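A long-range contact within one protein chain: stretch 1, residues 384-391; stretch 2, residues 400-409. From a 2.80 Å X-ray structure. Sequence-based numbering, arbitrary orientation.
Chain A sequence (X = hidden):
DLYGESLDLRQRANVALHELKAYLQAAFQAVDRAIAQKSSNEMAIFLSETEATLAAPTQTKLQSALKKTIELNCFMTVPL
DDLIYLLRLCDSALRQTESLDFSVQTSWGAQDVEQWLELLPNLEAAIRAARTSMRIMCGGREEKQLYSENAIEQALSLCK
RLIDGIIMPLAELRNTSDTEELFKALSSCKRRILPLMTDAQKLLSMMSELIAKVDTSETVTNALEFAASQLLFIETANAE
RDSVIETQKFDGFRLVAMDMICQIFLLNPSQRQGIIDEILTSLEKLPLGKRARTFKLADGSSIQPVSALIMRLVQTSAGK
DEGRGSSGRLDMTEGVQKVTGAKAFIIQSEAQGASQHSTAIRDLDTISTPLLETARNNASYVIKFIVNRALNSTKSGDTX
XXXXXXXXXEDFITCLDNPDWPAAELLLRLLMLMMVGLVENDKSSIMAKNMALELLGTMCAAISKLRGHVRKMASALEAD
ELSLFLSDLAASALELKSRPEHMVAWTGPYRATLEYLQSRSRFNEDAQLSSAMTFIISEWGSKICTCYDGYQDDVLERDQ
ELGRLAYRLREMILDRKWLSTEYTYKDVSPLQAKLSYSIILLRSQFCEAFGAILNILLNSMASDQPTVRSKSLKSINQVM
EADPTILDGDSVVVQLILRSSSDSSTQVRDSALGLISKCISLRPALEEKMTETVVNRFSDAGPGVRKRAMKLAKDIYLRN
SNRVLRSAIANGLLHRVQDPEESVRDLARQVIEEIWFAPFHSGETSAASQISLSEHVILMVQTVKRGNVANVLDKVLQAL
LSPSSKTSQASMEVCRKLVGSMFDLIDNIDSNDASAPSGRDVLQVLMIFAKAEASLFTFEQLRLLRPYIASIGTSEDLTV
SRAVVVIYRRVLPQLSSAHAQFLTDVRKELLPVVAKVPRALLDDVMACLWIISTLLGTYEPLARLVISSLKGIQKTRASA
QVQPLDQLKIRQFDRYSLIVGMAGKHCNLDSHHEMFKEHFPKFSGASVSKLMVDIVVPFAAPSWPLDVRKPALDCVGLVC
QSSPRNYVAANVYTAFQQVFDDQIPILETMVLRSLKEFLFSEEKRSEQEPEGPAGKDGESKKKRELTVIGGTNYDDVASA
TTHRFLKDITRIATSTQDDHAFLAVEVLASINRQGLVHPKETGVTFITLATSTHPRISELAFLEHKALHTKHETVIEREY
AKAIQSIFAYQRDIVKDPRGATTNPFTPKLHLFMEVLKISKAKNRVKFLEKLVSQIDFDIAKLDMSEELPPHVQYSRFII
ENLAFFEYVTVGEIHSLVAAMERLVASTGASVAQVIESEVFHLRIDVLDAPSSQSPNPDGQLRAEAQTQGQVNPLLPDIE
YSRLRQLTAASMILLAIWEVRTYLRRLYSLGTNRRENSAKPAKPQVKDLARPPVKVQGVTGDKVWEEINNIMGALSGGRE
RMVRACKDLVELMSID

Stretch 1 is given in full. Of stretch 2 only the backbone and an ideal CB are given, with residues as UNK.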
# COMPACT_ATOMS: atom_id res chain seq x y z
N LYS A 384 9.33 13.77 26.11
CA LYS A 384 10.04 12.66 26.74
C LYS A 384 9.12 11.89 27.67
O LYS A 384 9.09 10.65 27.65
CB LYS A 384 11.26 13.18 27.51
CG LYS A 384 12.49 13.36 26.64
CD LYS A 384 13.49 14.34 27.27
CE LYS A 384 14.03 13.84 28.60
NZ LYS A 384 14.81 14.90 29.31
N PHE A 385 8.34 12.59 28.49
CA PHE A 385 7.46 11.89 29.41
C PHE A 385 6.43 11.04 28.66
O PHE A 385 6.35 9.82 28.86
CB PHE A 385 6.76 12.88 30.34
CG PHE A 385 6.01 12.23 31.46
CD1 PHE A 385 6.69 11.72 32.55
CD2 PHE A 385 4.63 12.11 31.41
CE1 PHE A 385 6.00 11.10 33.58
CE2 PHE A 385 3.94 11.51 32.45
CZ PHE A 385 4.63 11.00 33.53
N ILE A 386 5.66 11.67 27.76
CA ILE A 386 4.51 10.97 27.19
C ILE A 386 4.96 9.84 26.27
O ILE A 386 4.34 8.77 26.25
CB ILE A 386 3.57 11.96 26.46
CG1 ILE A 386 4.31 12.74 25.37
CG2 ILE A 386 2.92 12.89 27.48
CD1 ILE A 386 3.38 13.57 24.49
N VAL A 387 6.04 10.03 25.51
CA VAL A 387 6.55 8.93 24.70
C VAL A 387 7.10 7.83 25.60
O VAL A 387 6.79 6.64 25.43
CB VAL A 387 7.63 9.43 23.72
CG1 VAL A 387 8.21 8.26 22.92
CG2 VAL A 387 7.05 10.47 22.78
N ASN A 388 7.91 8.22 26.59
CA ASN A 388 8.49 7.25 27.51
C ASN A 388 7.43 6.30 28.05
O ASN A 388 7.54 5.08 27.90
CB ASN A 388 9.19 7.97 28.66
CG ASN A 388 9.61 7.02 29.76
OD1 ASN A 388 10.21 5.97 29.49
ND2 ASN A 388 9.28 7.36 31.00
N ARG A 389 6.40 6.85 28.69
CA ARG A 389 5.40 5.95 29.27
C ARG A 389 4.37 5.47 28.26
O ARG A 389 3.53 4.64 28.60
CB ARG A 389 4.71 6.62 30.46
CG ARG A 389 3.92 7.85 30.15
CD ARG A 389 3.40 8.48 31.43
NE ARG A 389 2.63 7.53 32.24
CZ ARG A 389 3.14 6.78 33.21
NH1 ARG A 389 4.43 6.83 33.52
NH2 ARG A 389 2.35 5.95 33.89
N ALA A 390 4.42 5.97 27.02
CA ALA A 390 3.68 5.31 25.95
C ALA A 390 4.34 4.00 25.57
O ALA A 390 3.64 3.04 25.20
CB ALA A 390 3.59 6.23 24.72
N LEU A 391 5.67 3.92 25.67
CA LEU A 391 6.40 2.71 25.32
C LEU A 391 6.68 1.83 26.53
O LEU A 391 6.25 0.67 26.57
CB LEU A 391 7.72 3.09 24.63
CG LEU A 391 7.61 3.91 23.35
CD1 LEU A 391 9.00 4.21 22.82
CD2 LEU A 391 6.78 3.19 22.30
N UNK A 400 -2.93 1.45 27.26
CA UNK A 400 -2.71 2.03 28.59
C UNK A 400 -2.52 3.54 28.54
O UNK A 400 -3.46 4.28 28.81
CB UNK A 400 -1.49 1.38 29.25
N UNK A 401 -1.31 3.99 28.20
CA UNK A 401 -1.02 5.42 28.10
C UNK A 401 -0.93 5.91 26.66
O UNK A 401 -1.03 7.12 26.43
CB UNK A 401 0.29 5.73 28.83
N UNK A 402 -0.74 5.00 25.70
CA UNK A 402 -0.60 5.42 24.31
C UNK A 402 -1.80 6.24 23.85
O UNK A 402 -1.66 7.10 22.97
CB UNK A 402 -0.42 4.20 23.40
N UNK A 403 -2.98 6.00 24.43
CA UNK A 403 -4.16 6.77 24.04
C UNK A 403 -4.04 8.22 24.46
O UNK A 403 -4.54 9.11 23.76
CB UNK A 403 -5.42 6.16 24.65
N UNK A 404 -3.38 8.50 25.59
CA UNK A 404 -3.18 9.88 26.00
C UNK A 404 -2.18 10.58 25.10
O UNK A 404 -2.34 11.76 24.77
CB UNK A 404 -2.71 9.94 27.46
N UNK A 405 -1.12 9.87 24.69
CA UNK A 405 -0.23 10.40 23.66
C UNK A 405 -1.01 10.74 22.40
O UNK A 405 -0.84 11.82 21.82
CB UNK A 405 0.88 9.40 23.34
N UNK A 406 -1.88 9.82 21.96
CA UNK A 406 -2.70 10.09 20.78
C UNK A 406 -3.55 11.35 20.97
O UNK A 406 -3.65 12.18 20.06
CB UNK A 406 -3.60 8.89 20.48
N UNK A 407 -4.16 11.50 22.14
CA UNK A 407 -5.00 12.67 22.39
C UNK A 407 -4.18 13.95 22.37
O UNK A 407 -4.59 14.96 21.77
CB UNK A 407 -5.72 12.53 23.73
N UNK A 408 -3.02 13.95 23.03
CA UNK A 408 -2.15 15.11 22.99
C UNK A 408 -1.78 15.47 21.56
O UNK A 408 -1.86 16.63 21.16
CB UNK A 408 -0.89 14.86 23.82
N UNK A 409 -1.38 14.47 20.78
CA UNK A 409 -1.00 14.74 19.39
C UNK A 409 -2.18 15.34 18.64
O UNK A 409 -2.02 16.31 17.89
CB UNK A 409 -0.52 13.46 18.70

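Stretch 1 is a helix that offers stretch 2 the side chains of Ile386, Arg389 and Ala390; the two N-to-C directions make an angle of 146°, so the helices run roughly antiparallel but well splayed, with axes 8.9 Å apart at closest approach.

At position 400 the CA-to-CB bond points toward stretch 1, but nothing lies within 5.5 Å of the ideal CB, so the contact asks little here. Many residues would suit; it is Pro400, poorly ordered and touching nothing across the gap.

Position 401 is the demanding one. CA-to-CB points toward stretch 1, and the ideal CB sits 3.4 Å from Arg389 O and 4.5 Å from Ala390 CA. Beyond it runs a groove with the Arg389 chain along one wall and Ile386 farther on. A long, flat side chain would fill it, aromatic above all, though Leu or Met could fill part. The residue is Tyr401, chi1 t, which has the largest covered area of the stretch despite poor order. Arg389 CG lies 3.5 Å from the centroid of the Tyr401 ring, nearly on the ring normal, a CH-pi contact; Arg389 NE comes over the same ring, 3.3 Å from Tyr401 CD1. Farther out, Tyr401 OH reaches 3.4 Å from Ile386 CG2 and meets the edge of the Phe385 ring, 4.0 Å from Phe385 CE2. No hydrogen bond crosses the contact, so packing does the work.

At 402 the CA-to-CB bond runs sideways, and the backbone comes close: the CA atoms of this position and Ala390 are 4.6 Å apart. The small Ala390 side chain fits this approach, while the position itself could take a long or polar chain lying along its own helix, past the contact. Arg402 does so, reaching toward position 406; Ala390 CB lies 4.3 Å from Arg402 CA.

Positions 403 and 404 find nothing of stretch 1 near their ideal CB atoms and are free as far as this contact goes; they are Asn403 and Leu404.

Position 405 points toward stretch 1, its ideal CB 4.4 Å from Ala390 CB. Between Ala390 and Ile386 there is room for a medium-sized apolar chain; Leu, Ile or Met would serve. Leu405 puts CD2 3.6 Å from Ala390 CB and CD1 3.7 Å from Ile386 CD1.

Positions 406 and 407 are out of reach of stretch 1, so this contact would allow polar, charged or apolar chains; they are Asp406, whose OD2 forms a 3.0 Å salt bridge with Arg402 NH1, and Leu407.

Position 408 points toward stretch 1, 4.5 Å from Ile386 CD1 at its ideal CB, which favours a sizeable apolar group. Phe408 answers, its CD2 4.2 Å from Ile386 CG2.

At 409 the CA-to-CB bond points sideways and nothing of stretch 1 lies within 5.5 Å of the ideal CB, so this contact sets no preference; Val409 makes no contact with stretch 1.

Stretch 2 400-409: PYRNLLDLFV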
# COMPACT_ATOMS: atom_id res chain seq x y z
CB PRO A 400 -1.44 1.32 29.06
CG PRO A 400 -0.71 0.92 27.78
CD PRO A 400 -1.65 1.12 26.61
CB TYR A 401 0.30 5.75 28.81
CG TYR A 401 0.48 7.23 29.05
CD1 TYR A 401 0.03 7.82 30.22
CD2 TYR A 401 1.09 8.04 28.10
CE1 TYR A 401 0.19 9.17 30.45
CE2 TYR A 401 1.25 9.40 28.32
CZ TYR A 401 0.80 9.96 29.49
OH TYR A 401 0.95 11.30 29.73
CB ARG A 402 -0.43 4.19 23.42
CG ARG A 402 0.07 4.51 22.03
CD ARG A 402 0.19 3.25 21.20
NE ARG A 402 0.70 3.53 19.87
CZ ARG A 402 -0.01 4.14 18.92
NH1 ARG A 402 -1.25 4.53 19.15
NH2 ARG A 402 0.53 4.35 17.73
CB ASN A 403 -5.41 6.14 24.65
CG ASN A 403 -6.68 6.79 24.14
OD1 ASN A 403 -7.30 7.59 24.84
ND2 ASN A 403 -7.07 6.45 22.91
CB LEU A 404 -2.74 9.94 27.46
CG LEU A 404 -3.78 9.42 28.44
CD1 LEU A 404 -3.49 7.99 28.85
CD2 LEU A 404 -3.86 10.33 29.66
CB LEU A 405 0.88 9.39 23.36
CG LEU A 405 1.71 9.59 22.10
CD1 LEU A 405 2.30 10.99 22.04
CD2 LEU A 405 2.82 8.55 22.04
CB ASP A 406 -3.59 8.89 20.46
CG ASP A 406 -2.82 7.72 19.88
OD1 ASP A 406 -1.73 7.95 19.30
OD2 ASP A 406 -3.30 6.58 20.00
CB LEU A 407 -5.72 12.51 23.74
CG LEU A 407 -7.06 11.78 23.69
CD1 LEU A 407 -7.50 11.39 25.09
CD2 LEU A 407 -8.11 12.66 23.03
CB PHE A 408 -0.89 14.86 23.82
CG PHE A 408 -1.08 15.08 25.30
CD1 PHE A 408 -1.40 16.33 25.78
CD2 PHE A 408 -0.92 14.03 26.19
CE1 PHE A 408 -1.57 16.54 27.14
CE2 PHE A 408 -1.09 14.23 27.55
CZ PHE A 408 -1.41 15.49 28.02
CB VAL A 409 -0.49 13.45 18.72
CG1 VAL A 409 -0.26 13.67 17.22
CG2 VAL A 409 0.81 13.00 19.37
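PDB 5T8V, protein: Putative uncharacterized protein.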